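Local coordinates for protein ammonium transporter (Kuenenia stuttgartiensis, PDB 6EU6) that probably senses ammonium at the membrane, as an Amt-family protein that serves as the sensor part of a histidine kinase signalling system, at residues L159-F164 / G358-G363; P137-W142 / G154-L159; A165-V170 / I280-N285; V169-G174 / A324-G329; G219-N224 / N241-A246. All coordinates share one frame; numbering follows the deposited sequence.

Interaction 1 (L159-F164 / G358-G363); sequences LGFIDF and GIQALG
Gln360 sets CG anti to its own carbonyl carbon (chi1 -64°) and bends again at the next bond (chi2 -55°), a double turn that carries its carboxamide off helix 353-385 and onto the backbone of Ile162. Phe161, with CG anti to its backbone N, sends its ring along the same helix. The loop that receives the amide, and that carries Phe161, begins with a Schellman motif: Gly160 takes a positive phi just after helix 155-158, where a CB would be jammed against the preceding carbonyl oxygen, and beyond it the chain runs extended. To that extended chain the glutamine amide behaves much as another peptide group would. Ile162 N donates to Gln360 OE1 over 3.0 Å, and Gln360 NE2 donates to Ile162 O over 2.8 Å in a nearly straight bond (171°). Each donor lies in the plane of the carbonyl it meets, on a lone pair. Gln356 NE2 adds a second bond to OE1 and Thr334 O a second to NE2, which fixes the rotation of the amide. A leucine in place of Gln360 would probably leave the N-H and C=O of Ile162 without these mates in a buried setting and let the loop drift from the helix. Beside the amide, Phe161 CE1 rests 3.5 Å from Gly363 CA, just where a side chain at Gly363 would have to grow. Ile359 CG2 presses within 3.3 Å of Phe161 N, against the Gly160-Phe161 peptide. At the surface, Leu159 and Leu362 cross at about a right angle, CD1 of the former 3.7 Å from CD2 of the latter.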
# COMPACT_ATOMS: atom_id res chain seq x y z
N LEU A 159 -37.62 6.67 -5.70
CA LEU A 159 -38.38 5.41 -5.51
C LEU A 159 -37.92 4.58 -4.31
O LEU A 159 -38.56 3.57 -3.99
CB LEU A 159 -38.31 4.52 -6.72
CG LEU A 159 -38.99 5.15 -7.90
CD1 LEU A 159 -38.91 4.15 -9.02
CD2 LEU A 159 -40.44 5.62 -7.66
N GLY A 160 -36.81 4.98 -3.66
CA GLY A 160 -36.29 4.19 -2.51
C GLY A 160 -35.11 3.23 -2.76
O GLY A 160 -34.79 2.41 -1.91
N PHE A 161 -34.48 3.32 -3.93
CA PHE A 161 -33.30 2.51 -4.24
C PHE A 161 -32.17 2.80 -3.23
O PHE A 161 -31.91 3.95 -2.92
CB PHE A 161 -32.80 2.80 -5.64
CG PHE A 161 -31.72 1.87 -6.10
CD1 PHE A 161 -31.97 0.51 -6.27
CD2 PHE A 161 -30.45 2.34 -6.38
CE1 PHE A 161 -30.99 -0.36 -6.71
CE2 PHE A 161 -29.44 1.46 -6.84
CZ PHE A 161 -29.72 0.11 -6.95
N ILE A 162 -31.55 1.73 -2.74
CA ILE A 162 -30.44 1.80 -1.81
C ILE A 162 -29.18 1.14 -2.42
O ILE A 162 -29.24 0.05 -2.92
CB ILE A 162 -30.78 1.08 -0.51
CG1 ILE A 162 -31.95 1.83 0.22
CG2 ILE A 162 -29.60 0.97 0.45
CD1 ILE A 162 -32.57 0.97 1.29
N ASP A 163 -28.08 1.86 -2.39
CA ASP A 163 -26.78 1.27 -2.68
C ASP A 163 -25.73 2.09 -1.90
O ASP A 163 -25.33 3.15 -2.32
CB ASP A 163 -26.54 1.30 -4.16
CG ASP A 163 -25.30 0.56 -4.58
OD1 ASP A 163 -24.53 0.06 -3.70
OD2 ASP A 163 -25.07 0.54 -5.80
N PHE A 164 -25.35 1.59 -0.73
CA PHE A 164 -24.45 2.35 0.11
C PHE A 164 -23.18 2.85 -0.56
O PHE A 164 -22.88 4.05 -0.55
CB PHE A 164 -24.11 1.47 1.33
CG PHE A 164 -23.11 2.11 2.23
CD1 PHE A 164 -23.37 3.36 2.80
CD2 PHE A 164 -21.96 1.43 2.61
CE1 PHE A 164 -22.44 3.95 3.64
CE2 PHE A 164 -21.03 2.03 3.44
CZ PHE A 164 -21.24 3.29 3.93
N GLY A 358 -38.34 -5.19 -4.46
CA GLY A 358 -38.89 -4.94 -5.81
C GLY A 358 -38.17 -3.67 -6.31
O GLY A 358 -37.83 -3.58 -7.45
N ILE A 359 -37.93 -2.70 -5.44
CA ILE A 359 -37.21 -1.47 -5.80
C ILE A 359 -35.73 -1.81 -6.11
O ILE A 359 -35.15 -1.26 -7.03
CB ILE A 359 -37.30 -0.42 -4.66
CG1 ILE A 359 -38.73 0.13 -4.52
CG2 ILE A 359 -36.33 0.72 -4.82
CD1 ILE A 359 -39.03 0.66 -3.13
N GLN A 360 -35.12 -2.70 -5.32
CA GLN A 360 -33.74 -3.10 -5.58
C GLN A 360 -33.66 -3.81 -6.93
O GLN A 360 -32.84 -3.47 -7.81
CB GLN A 360 -33.19 -3.98 -4.46
CG GLN A 360 -33.07 -3.29 -3.06
CD GLN A 360 -32.28 -2.02 -3.06
OE1 GLN A 360 -32.83 -0.93 -3.01
NE2 GLN A 360 -30.94 -2.16 -3.14
N ALA A 361 -34.60 -4.71 -7.16
CA ALA A 361 -34.65 -5.40 -8.45
C ALA A 361 -34.85 -4.43 -9.63
O ALA A 361 -34.30 -4.60 -10.72
CB ALA A 361 -35.73 -6.44 -8.46
N LEU A 362 -35.65 -3.40 -9.40
CA LEU A 362 -35.89 -2.43 -10.45
C LEU A 362 -34.59 -1.69 -10.74
O LEU A 362 -34.26 -1.42 -11.88
CB LEU A 362 -37.00 -1.44 -10.07
CG LEU A 362 -37.03 -0.15 -10.89
CD1 LEU A 362 -37.37 -0.53 -12.33
CD2 LEU A 362 -38.05 0.82 -10.32
N GLY A 363 -33.87 -1.32 -9.70
CA GLY A 363 -32.54 -0.68 -9.88
C GLY A 363 -31.57 -1.56 -10.64
O GLY A 363 -30.83 -1.10 -11.54

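Interaction 2 (P137-W142 / G154-L159); sequences PIFGHW and GWLKEL
Trp142 and Trp155 lie side by side and point the same way, yet their indoles are not stacked flat: the edge of Trp155 is turned to the face of Trp142, with planes 52° apart. The pair joins helix 121-144 to the short helix 155-158, which opens with Gly154 at its N-cap position. Trp155 holds CG between its backbone N and carbonyl carbon, the crowded position (chi1 70°), and this brings NE1 over the five-membered ring of its neighbour, 3.2 Å from Trp142 CD2. The opposite face of Trp142 is occupied by its own helix, through Ile138 O and Phe139 CA, so the indole is sandwiched; its NE1 is bonded to Leu74 O. Further along, Phe139, CG anti to its backbone N, brings CE2 to 3.6 Å from Leu156 CD1. Leu156 also sets CB 3.3 Å from Trp142 O. The backbones approach tightly because Gly154 has no side chain: its CA lies 3.3 Å from His141 O in a CA-H...O contact, and a CB would clash with that oxygen and with Trp142 O. Near Gly154 the imidazole of His141 is held at both nitrogens, ND1 by Met66 O and NE2 by Ser70 OG. The first turn of the short helix is tied to the long one by its backbone, Lys157 N donating to Trp142 O over 3.0 Å.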
# COMPACT_ATOMS: atom_id res chain seq x y z
N PRO A 137 -21.93 8.40 -14.74
CA PRO A 137 -22.46 9.50 -13.97
C PRO A 137 -24.01 9.75 -14.13
O PRO A 137 -24.63 10.23 -13.21
CB PRO A 137 -21.69 10.72 -14.52
CG PRO A 137 -21.37 10.36 -15.93
CD PRO A 137 -21.17 8.84 -15.92
N ILE A 138 -24.60 9.38 -15.25
CA ILE A 138 -26.07 9.55 -15.39
C ILE A 138 -26.83 8.54 -14.53
O ILE A 138 -27.68 8.94 -13.74
CB ILE A 138 -26.50 9.49 -16.88
CG1 ILE A 138 -25.98 10.73 -17.58
CG2 ILE A 138 -28.03 9.40 -16.98
CD1 ILE A 138 -25.98 10.66 -19.10
N PHE A 139 -26.47 7.27 -14.61
CA PHE A 139 -26.99 6.31 -13.59
C PHE A 139 -26.68 6.73 -12.17
O PHE A 139 -27.52 6.62 -11.29
CB PHE A 139 -26.55 4.85 -13.83
CG PHE A 139 -27.25 3.87 -12.92
CD1 PHE A 139 -26.74 3.59 -11.64
CD2 PHE A 139 -28.46 3.28 -13.29
CE1 PHE A 139 -27.43 2.72 -10.77
CE2 PHE A 139 -29.16 2.41 -12.40
CZ PHE A 139 -28.62 2.12 -11.16
N GLY A 140 -25.51 7.29 -11.95
CA GLY A 140 -25.16 7.74 -10.63
C GLY A 140 -26.09 8.84 -10.14
O GLY A 140 -26.36 8.93 -8.96
N HIS A 141 -26.48 9.71 -11.06
CA HIS A 141 -27.44 10.78 -10.71
C HIS A 141 -28.78 10.13 -10.27
O HIS A 141 -29.34 10.48 -9.23
CB HIS A 141 -27.69 11.70 -11.88
CG HIS A 141 -28.50 12.89 -11.52
ND1 HIS A 141 -27.96 13.97 -10.86
CD2 HIS A 141 -29.83 13.15 -11.68
CE1 HIS A 141 -28.91 14.88 -10.66
NE2 HIS A 141 -30.04 14.41 -11.16
N TRP A 142 -29.20 9.12 -11.01
CA TRP A 142 -30.49 8.48 -10.71
C TRP A 142 -30.51 7.92 -9.32
O TRP A 142 -31.54 8.00 -8.63
CB TRP A 142 -30.82 7.41 -11.73
CG TRP A 142 -30.90 7.89 -13.12
CD1 TRP A 142 -30.92 9.21 -13.54
CD2 TRP A 142 -30.94 7.10 -14.30
NE1 TRP A 142 -30.94 9.26 -14.92
CE2 TRP A 142 -30.97 7.98 -15.39
CE3 TRP A 142 -30.92 5.74 -14.54
CZ2 TRP A 142 -30.98 7.52 -16.69
CZ3 TRP A 142 -30.95 5.31 -15.81
CH2 TRP A 142 -30.97 6.19 -16.87
N GLY A 154 -32.40 11.92 -7.36
CA GLY A 154 -32.44 11.25 -8.62
C GLY A 154 -33.68 10.40 -8.57
O GLY A 154 -34.15 10.01 -7.47
N TRP A 155 -34.19 10.05 -9.74
CA TRP A 155 -35.49 9.40 -9.76
C TRP A 155 -35.46 8.04 -9.10
O TRP A 155 -36.41 7.67 -8.48
CB TRP A 155 -36.08 9.33 -11.19
CG TRP A 155 -35.41 8.39 -12.16
CD1 TRP A 155 -34.39 8.69 -12.98
CD2 TRP A 155 -35.75 7.03 -12.42
NE1 TRP A 155 -34.04 7.58 -13.69
CE2 TRP A 155 -34.86 6.55 -13.37
CE3 TRP A 155 -36.67 6.13 -11.85
CZ2 TRP A 155 -34.88 5.24 -13.82
CZ3 TRP A 155 -36.70 4.85 -12.28
CH2 TRP A 155 -35.79 4.40 -13.25
N LEU A 156 -34.36 7.27 -9.23
CA LEU A 156 -34.30 5.97 -8.60
C LEU A 156 -34.24 6.02 -7.08
O LEU A 156 -34.90 5.25 -6.36
CB LEU A 156 -33.12 5.13 -9.10
CG LEU A 156 -33.34 4.12 -10.17
CD1 LEU A 156 -31.97 3.49 -10.49
CD2 LEU A 156 -34.37 3.07 -9.75
N LYS A 157 -33.43 6.92 -6.59
CA LYS A 157 -33.40 7.19 -5.16
C LYS A 157 -34.79 7.63 -4.61
O LYS A 157 -35.25 7.15 -3.55
CB LYS A 157 -32.39 8.27 -4.88
CG LYS A 157 -32.42 8.78 -3.46
CD LYS A 157 -32.20 7.70 -2.39
CE LYS A 157 -30.74 7.21 -2.38
NZ LYS A 157 -30.58 6.02 -1.53
N GLU A 158 -35.46 8.48 -5.38
CA GLU A 158 -36.84 8.92 -5.07
C GLU A 158 -37.75 7.69 -4.86
O GLU A 158 -38.56 7.66 -3.94
CB GLU A 158 -37.35 9.77 -6.21
CG GLU A 158 -38.80 10.17 -6.06
CD GLU A 158 -38.92 11.09 -4.91
OE1 GLU A 158 -38.25 12.12 -4.97
OE2 GLU A 158 -39.63 10.77 -3.93
N LEU A 159 -37.62 6.67 -5.70
CA LEU A 159 -38.38 5.41 -5.51
C LEU A 159 -37.92 4.58 -4.31
O LEU A 159 -38.56 3.57 -3.99
CB LEU A 159 -38.31 4.52 -6.72
CG LEU A 159 -38.99 5.15 -7.90
CD1 LEU A 159 -38.91 4.15 -9.02
CD2 LEU A 159 -40.44 5.62 -7.66

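Interaction 3 (A165-V170 / I280-N285); sequences AGATVV and ITASSN
Ala165 donates its backbone N-H to Thr281 O, the first link between the loop leading into helix 167-185 and the loop after helix 266-280. Here a helix start, with Gly166 at the N-cap position, is laid against an irregular segment. The bond is 2.8 Å from Ala165 N to Thr281 O, bent at the hydrogen (140°) although the donor comes in nearly along the C=O axis. The methyl of Ala165 is pressed close as well, CB standing 3.4 Å from Thr281 CG2, tighter than usual for two carbons. Thr281 offers that methyl because CG2 is anti to its backbone N; OG1 turns the other way and bonds to Leu277 O, in helix 266-280. Gly166 follows with a positive phi (110°), and its N passes 3.7 Å from the same Thr281 CG2. A CB here would strike Val170 CG2 as well as the preceding carbonyl oxygen. Ala167, the first helical residue, points its CB at the loop and meets Ala282 CB at 3.6 Å. Around this start Asp163 gathers the open N-H groups, OD1 accepting from Gly166 and Ala167, OD2 from Thr168 and Val169. Ala282 is tied by its backbone to Phe164, so the two segments are also joined one residue earlier. The helix then closes on itself through Val170 N, which donates to Gly166 O over 2.9 Å.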
# COMPACT_ATOMS: atom_id res chain seq x y z
N ALA A 165 -22.39 1.92 -1.08
CA ALA A 165 -21.09 2.24 -1.61
C ALA A 165 -20.93 1.91 -3.10
O ALA A 165 -19.89 2.17 -3.67
CB ALA A 165 -20.02 1.62 -0.71
N GLY A 166 -21.97 1.39 -3.76
CA GLY A 166 -21.90 1.22 -5.19
C GLY A 166 -21.82 -0.18 -5.74
O GLY A 166 -21.16 -0.43 -6.77
N ALA A 167 -22.49 -1.12 -5.09
CA ALA A 167 -22.55 -2.44 -5.66
C ALA A 167 -23.11 -2.42 -7.11
O ALA A 167 -22.60 -3.13 -8.01
CB ALA A 167 -23.39 -3.37 -4.79
N THR A 168 -24.15 -1.61 -7.30
CA THR A 168 -24.75 -1.38 -8.58
C THR A 168 -24.09 -0.17 -9.26
O THR A 168 -23.63 -0.26 -10.39
CB THR A 168 -26.30 -1.18 -8.46
OG1 THR A 168 -26.90 -2.42 -8.05
CG2 THR A 168 -26.86 -0.84 -9.77
N VAL A 169 -24.01 0.94 -8.56
CA VAL A 169 -23.61 2.21 -9.17
C VAL A 169 -22.17 2.12 -9.74
O VAL A 169 -21.91 2.60 -10.85
CB VAL A 169 -23.71 3.33 -8.14
CG1 VAL A 169 -23.17 4.67 -8.71
CG2 VAL A 169 -25.17 3.55 -7.79
N VAL A 170 -21.27 1.48 -9.00
CA VAL A 170 -19.92 1.24 -9.47
C VAL A 170 -19.79 -0.13 -10.18
O VAL A 170 -19.41 -0.22 -11.33
CB VAL A 170 -18.92 1.40 -8.31
CG1 VAL A 170 -17.48 1.04 -8.76
CG2 VAL A 170 -18.92 2.88 -7.86
N ILE A 280 -20.97 -6.82 -0.51
CA ILE A 280 -21.10 -6.14 0.77
C ILE A 280 -21.03 -4.61 0.63
O ILE A 280 -21.48 -3.89 1.50
CB ILE A 280 -20.10 -6.67 1.80
CG1 ILE A 280 -20.57 -6.34 3.18
CG2 ILE A 280 -18.70 -6.03 1.59
CD1 ILE A 280 -21.82 -7.09 3.59
N THR A 281 -20.56 -4.14 -0.52
CA THR A 281 -20.51 -2.74 -0.84
C THR A 281 -21.90 -2.11 -0.86
O THR A 281 -22.05 -0.87 -0.73
CB THR A 281 -19.76 -2.55 -2.21
OG1 THR A 281 -18.36 -2.90 -2.01
CG2 THR A 281 -19.66 -1.23 -2.62
N ALA A 282 -22.93 -2.92 -1.08
CA ALA A 282 -24.32 -2.35 -1.14
C ALA A 282 -24.84 -2.02 0.24
O ALA A 282 -25.72 -1.20 0.36
CB ALA A 282 -25.29 -3.34 -1.76
N SER A 283 -24.35 -2.71 1.26
CA SER A 283 -25.05 -2.74 2.51
C SER A 283 -24.19 -2.72 3.75
O SER A 283 -24.70 -2.87 4.86
CB SER A 283 -25.91 -4.00 2.56
OG SER A 283 -25.09 -5.14 2.61
N SER A 284 -22.89 -2.47 3.62
CA SER A 284 -22.02 -2.70 4.78
C SER A 284 -22.32 -1.78 5.97
O SER A 284 -21.92 -2.09 7.07
CB SER A 284 -20.53 -2.60 4.38
OG SER A 284 -20.34 -1.36 3.80
N ASN A 285 -23.03 -0.65 5.77
CA ASN A 285 -23.36 0.24 6.87
C ASN A 285 -24.65 -0.17 7.60
O ASN A 285 -24.97 0.40 8.65
CB ASN A 285 -23.56 1.66 6.36
CG ASN A 285 -24.74 1.76 5.36
OD1 ASN A 285 -24.98 0.88 4.51
ND2 ASN A 285 -25.46 2.84 5.45

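Interaction 4 (V169-G174 / A324-G329); sequences VVHSIG and AVHGVG
His171 and His326 meet rim to rim, neither imidazole over the face of the other, with planes only 17° apart. Each ring has one face covered by the valine just before it in sequence: Val170 CG1 sits over the centre of the His171 ring, 3.9 Å above its plane, and Val325 CG1 does the same for His326. At the facing edges, His171 ND1 and His326 ND1 lie 3.0 Å apart and near both ring planes, sharing a hydrogen bond (148°) in which either could be the donor. In both, CG is anti to the carbonyl carbon, which brings the two ND1 atoms to face each other, though the side chains cross at a slant. This is the twin-histidine pair of the Amt family, which in the transporters lines the conducting pore. Here Trp220 and Phe223 also bring their rings against His171. The helices that carry the pair, 167-185 and 322-340, cross steeply (-108°) and come within 6.8 Å between segment axes, close enough for a CA-H...O contact, Ser172 CA to His326 O at 3.4 Å. A second polar link lies one residue further along both helices, where Ser172 OG donates to Gly327 O over 2.9 Å, on a lone pair.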
# COMPACT_ATOMS: atom_id res chain seq x y z
N VAL A 169 -24.01 0.94 -8.56
CA VAL A 169 -23.61 2.21 -9.17
C VAL A 169 -22.17 2.12 -9.74
O VAL A 169 -21.91 2.60 -10.85
CB VAL A 169 -23.71 3.33 -8.14
CG1 VAL A 169 -23.17 4.67 -8.71
CG2 VAL A 169 -25.17 3.55 -7.79
N VAL A 170 -21.27 1.48 -9.00
CA VAL A 170 -19.92 1.24 -9.47
C VAL A 170 -19.79 -0.13 -10.18
O VAL A 170 -19.41 -0.22 -11.33
CB VAL A 170 -18.92 1.40 -8.31
CG1 VAL A 170 -17.48 1.04 -8.76
CG2 VAL A 170 -18.92 2.88 -7.86
N HIS A 171 -20.07 -1.21 -9.46
CA HIS A 171 -19.61 -2.48 -9.86
C HIS A 171 -20.49 -3.08 -10.95
O HIS A 171 -20.00 -3.50 -11.98
CB HIS A 171 -19.51 -3.32 -8.58
CG HIS A 171 -18.36 -2.87 -7.72
ND1 HIS A 171 -17.05 -3.00 -8.10
CD2 HIS A 171 -18.35 -2.28 -6.50
CE1 HIS A 171 -16.27 -2.51 -7.16
NE2 HIS A 171 -17.03 -2.03 -6.20
N SER A 172 -21.79 -3.17 -10.73
CA SER A 172 -22.66 -3.72 -11.83
C SER A 172 -22.61 -2.86 -13.06
O SER A 172 -22.47 -3.36 -14.21
CB SER A 172 -24.08 -3.98 -11.37
OG SER A 172 -24.06 -5.01 -10.40
N ILE A 173 -22.65 -1.55 -12.87
CA ILE A 173 -22.56 -0.67 -14.03
C ILE A 173 -21.30 -0.91 -14.84
O ILE A 173 -21.35 -1.05 -16.07
CB ILE A 173 -22.63 0.80 -13.56
CG1 ILE A 173 -24.09 1.12 -13.13
CG2 ILE A 173 -22.16 1.77 -14.65
CD1 ILE A 173 -25.08 1.35 -14.29
N GLY A 174 -20.15 -0.91 -14.18
CA GLY A 174 -18.91 -1.22 -14.87
C GLY A 174 -18.87 -2.63 -15.44
O GLY A 174 -18.35 -2.83 -16.54
N ALA A 324 -18.72 -11.71 -13.72
CA ALA A 324 -19.14 -12.39 -12.50
C ALA A 324 -18.87 -11.63 -11.22
O ALA A 324 -19.74 -11.59 -10.35
CB ALA A 324 -18.48 -13.74 -12.42
N VAL A 325 -17.68 -10.98 -11.08
CA VAL A 325 -17.31 -10.37 -9.81
C VAL A 325 -18.18 -9.11 -9.65
O VAL A 325 -18.90 -8.92 -8.64
CB VAL A 325 -15.82 -10.02 -9.77
CG1 VAL A 325 -15.50 -9.03 -8.67
CG2 VAL A 325 -14.98 -11.29 -9.65
N HIS A 326 -18.08 -8.23 -10.64
CA HIS A 326 -18.66 -6.91 -10.56
C HIS A 326 -20.18 -6.86 -10.98
O HIS A 326 -20.96 -6.23 -10.31
CB HIS A 326 -17.84 -5.92 -11.38
CG HIS A 326 -16.39 -5.83 -10.98
ND1 HIS A 326 -15.95 -5.05 -9.95
CD2 HIS A 326 -15.30 -6.44 -11.49
CE1 HIS A 326 -14.64 -5.19 -9.82
NE2 HIS A 326 -14.23 -6.06 -10.73
N GLY A 327 -20.52 -7.47 -12.08
CA GLY A 327 -21.89 -7.47 -12.58
C GLY A 327 -22.77 -8.33 -11.65
O GLY A 327 -23.63 -7.82 -10.97
N VAL A 328 -22.46 -9.61 -11.56
CA VAL A 328 -23.30 -10.51 -10.78
C VAL A 328 -23.17 -10.28 -9.28
O VAL A 328 -24.15 -10.19 -8.54
CB VAL A 328 -23.06 -11.99 -11.14
CG1 VAL A 328 -23.93 -12.92 -10.26
CG2 VAL A 328 -23.32 -12.21 -12.61
N GLY A 329 -21.93 -10.17 -8.80
CA GLY A 329 -21.73 -9.79 -7.42
C GLY A 329 -22.48 -8.53 -7.01
O GLY A 329 -23.01 -8.49 -5.92

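Interaction 5 (G219-N224 / N241-A246); sequences GWFGFN and NTNMAA
Thr242, set between Phe221 and Asn224, is the tight centre of this contact, whereas Trp220 barely reaches the facing helix. Thr242 OG1 comes within 3.3 Å of Asn224 CB while it bonds to Val238 O one turn back on its own helix, and its CG2 sits 3.9 Å from Phe221 CD1. The phenyl ring of Phe221, its CG anti to the carbonyl carbon, slants across so that its tip meets Asn243: CZ lies 3.5 Å from Asn243 OD1, which approaches near the ring plane at the edge, and CE1 is 3.9 Å from Asn243 CB. Ring and amide are turned 38° against each other. The amide is held in place by bonds outside the pair, Trp217 NE1 to OD1 and ND2 to Ser55 OG of the second subunit. The two helices, 206-226 and 234-261, are near neighbours in sequence and pack at a crossing angle of 132°, their segment axes 9.9 Å apart, so side chains rather than backbones fill the interval. The outer end of the pair belongs to the subunit interface of the trimer: Phe21 and Phe98 of the second subunit meet Phe221 edge-to-face. An alanine in place of Phe221 would probably open a gap between Thr242, Asn243 and those aromatic rings, slackening the junction of the two subunits. In the loose part, Trp220 only grazes the threonine, with its CB 4.2 Å from Thr242 CG2, and its indole leads off to His171.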
# COMPACT_ATOMS: atom_id res chain seq x y z
N GLY A 219 -8.14 -1.75 -0.21
CA GLY A 219 -8.88 -0.62 -0.77
C GLY A 219 -10.36 -0.58 -0.50
O GLY A 219 -10.94 0.52 -0.31
N TRP A 220 -11.00 -1.75 -0.50
CA TRP A 220 -12.47 -1.83 -0.24
C TRP A 220 -12.81 -1.34 1.15
O TRP A 220 -13.93 -0.88 1.38
CB TRP A 220 -13.03 -3.27 -0.49
CG TRP A 220 -13.79 -3.33 -1.72
CD1 TRP A 220 -14.91 -2.60 -2.01
CD2 TRP A 220 -13.54 -4.16 -2.87
NE1 TRP A 220 -15.36 -2.93 -3.30
CE2 TRP A 220 -14.57 -3.90 -3.82
CE3 TRP A 220 -12.63 -5.16 -3.15
CZ2 TRP A 220 -14.65 -4.54 -5.03
CZ3 TRP A 220 -12.70 -5.79 -4.38
CH2 TRP A 220 -13.71 -5.47 -5.30
N PHE A 221 -11.85 -1.42 2.10
CA PHE A 221 -12.04 -0.81 3.39
C PHE A 221 -12.33 0.68 3.31
O PHE A 221 -13.26 1.21 4.02
CB PHE A 221 -10.85 -1.05 4.35
CG PHE A 221 -10.64 -2.51 4.75
CD1 PHE A 221 -11.71 -3.39 4.91
CD2 PHE A 221 -9.36 -3.00 4.94
CE1 PHE A 221 -11.49 -4.71 5.27
CE2 PHE A 221 -9.15 -4.33 5.28
CZ PHE A 221 -10.22 -5.16 5.45
N GLY A 222 -11.57 1.37 2.44
CA GLY A 222 -11.83 2.78 2.19
C GLY A 222 -13.11 2.99 1.38
O GLY A 222 -13.88 3.92 1.59
N PHE A 223 -13.29 2.12 0.41
CA PHE A 223 -14.49 2.21 -0.46
C PHE A 223 -15.76 2.20 0.36
O PHE A 223 -16.61 3.11 0.25
CB PHE A 223 -14.40 1.04 -1.43
CG PHE A 223 -15.08 1.25 -2.72
CD1 PHE A 223 -16.43 0.90 -2.85
CD2 PHE A 223 -14.37 1.56 -3.84
CE1 PHE A 223 -17.06 1.04 -4.08
CE2 PHE A 223 -15.00 1.78 -5.06
CZ PHE A 223 -16.36 1.53 -5.15
N ASN A 224 -15.82 1.24 1.31
CA ASN A 224 -16.96 1.10 2.22
C ASN A 224 -16.95 2.09 3.40
O ASN A 224 -17.90 2.83 3.60
CB ASN A 224 -17.05 -0.33 2.75
CG ASN A 224 -17.68 -1.29 1.72
OD1 ASN A 224 -17.02 -1.96 0.99
ND2 ASN A 224 -18.97 -1.39 1.76
N ASN A 241 -17.57 -5.47 8.74
CA ASN A 241 -18.44 -6.20 7.85
C ASN A 241 -17.80 -6.43 6.50
O ASN A 241 -18.01 -7.49 5.87
CB ASN A 241 -19.76 -5.44 7.62
CG ASN A 241 -20.66 -5.43 8.82
OD1 ASN A 241 -20.55 -6.28 9.74
ND2 ASN A 241 -21.57 -4.45 8.83
N THR A 242 -17.06 -5.44 5.96
CA THR A 242 -16.42 -5.66 4.69
C THR A 242 -15.46 -6.87 4.78
O THR A 242 -15.44 -7.70 3.95
CB THR A 242 -15.68 -4.36 4.30
OG1 THR A 242 -16.66 -3.33 4.17
CG2 THR A 242 -14.93 -4.53 3.01
N ASN A 243 -14.69 -6.94 5.87
CA ASN A 243 -13.73 -7.99 6.06
C ASN A 243 -14.41 -9.34 6.18
O ASN A 243 -13.98 -10.39 5.60
CB ASN A 243 -12.89 -7.77 7.28
CG ASN A 243 -11.69 -8.67 7.29
OD1 ASN A 243 -10.74 -8.48 6.53
ND2 ASN A 243 -11.71 -9.69 8.17
N MET A 244 -15.49 -9.34 6.93
CA MET A 244 -16.15 -10.61 7.16
C MET A 244 -16.82 -11.13 5.89
O MET A 244 -16.87 -12.34 5.72
CB MET A 244 -17.19 -10.51 8.32
CG MET A 244 -16.60 -10.10 9.64
SD MET A 244 -15.25 -11.14 10.13
CE MET A 244 -16.00 -12.78 10.21
N ALA A 245 -17.35 -10.25 5.03
CA ALA A 245 -17.96 -10.71 3.79
C ALA A 245 -16.87 -11.37 2.92
O ALA A 245 -17.12 -12.45 2.36
CB ALA A 245 -18.69 -9.62 2.99
N ALA A 246 -15.70 -10.72 2.77
CA ALA A 246 -14.59 -11.28 1.99
C ALA A 246 -14.15 -12.64 2.55
O ALA A 246 -13.98 -13.64 1.81
CB ALA A 246 -13.40 -10.35 1.96

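Following the chain from the N terminus, interaction 2 closes first, a short loop that folds helix 155-158 back onto helix 121-144. Interaction 1 opens where it ends, sharing Leu159, and spans most of the remaining chain to reach helix 353-385. Interactions 3 and 4 are nested within that span; both start on helix 167-185, sharing Val169 and Val170, and run to the loop after helix 266-280 and to helix 322-340. Interaction 5, the short closure between helices 206-226 and 234-261, lies inside both. Asp163 links interaction 1 to the helix start of interaction 3, and Trp220 and Phe223 carry interaction 5 against His171 of interaction 4. Interactions 2 and 5 do not touch.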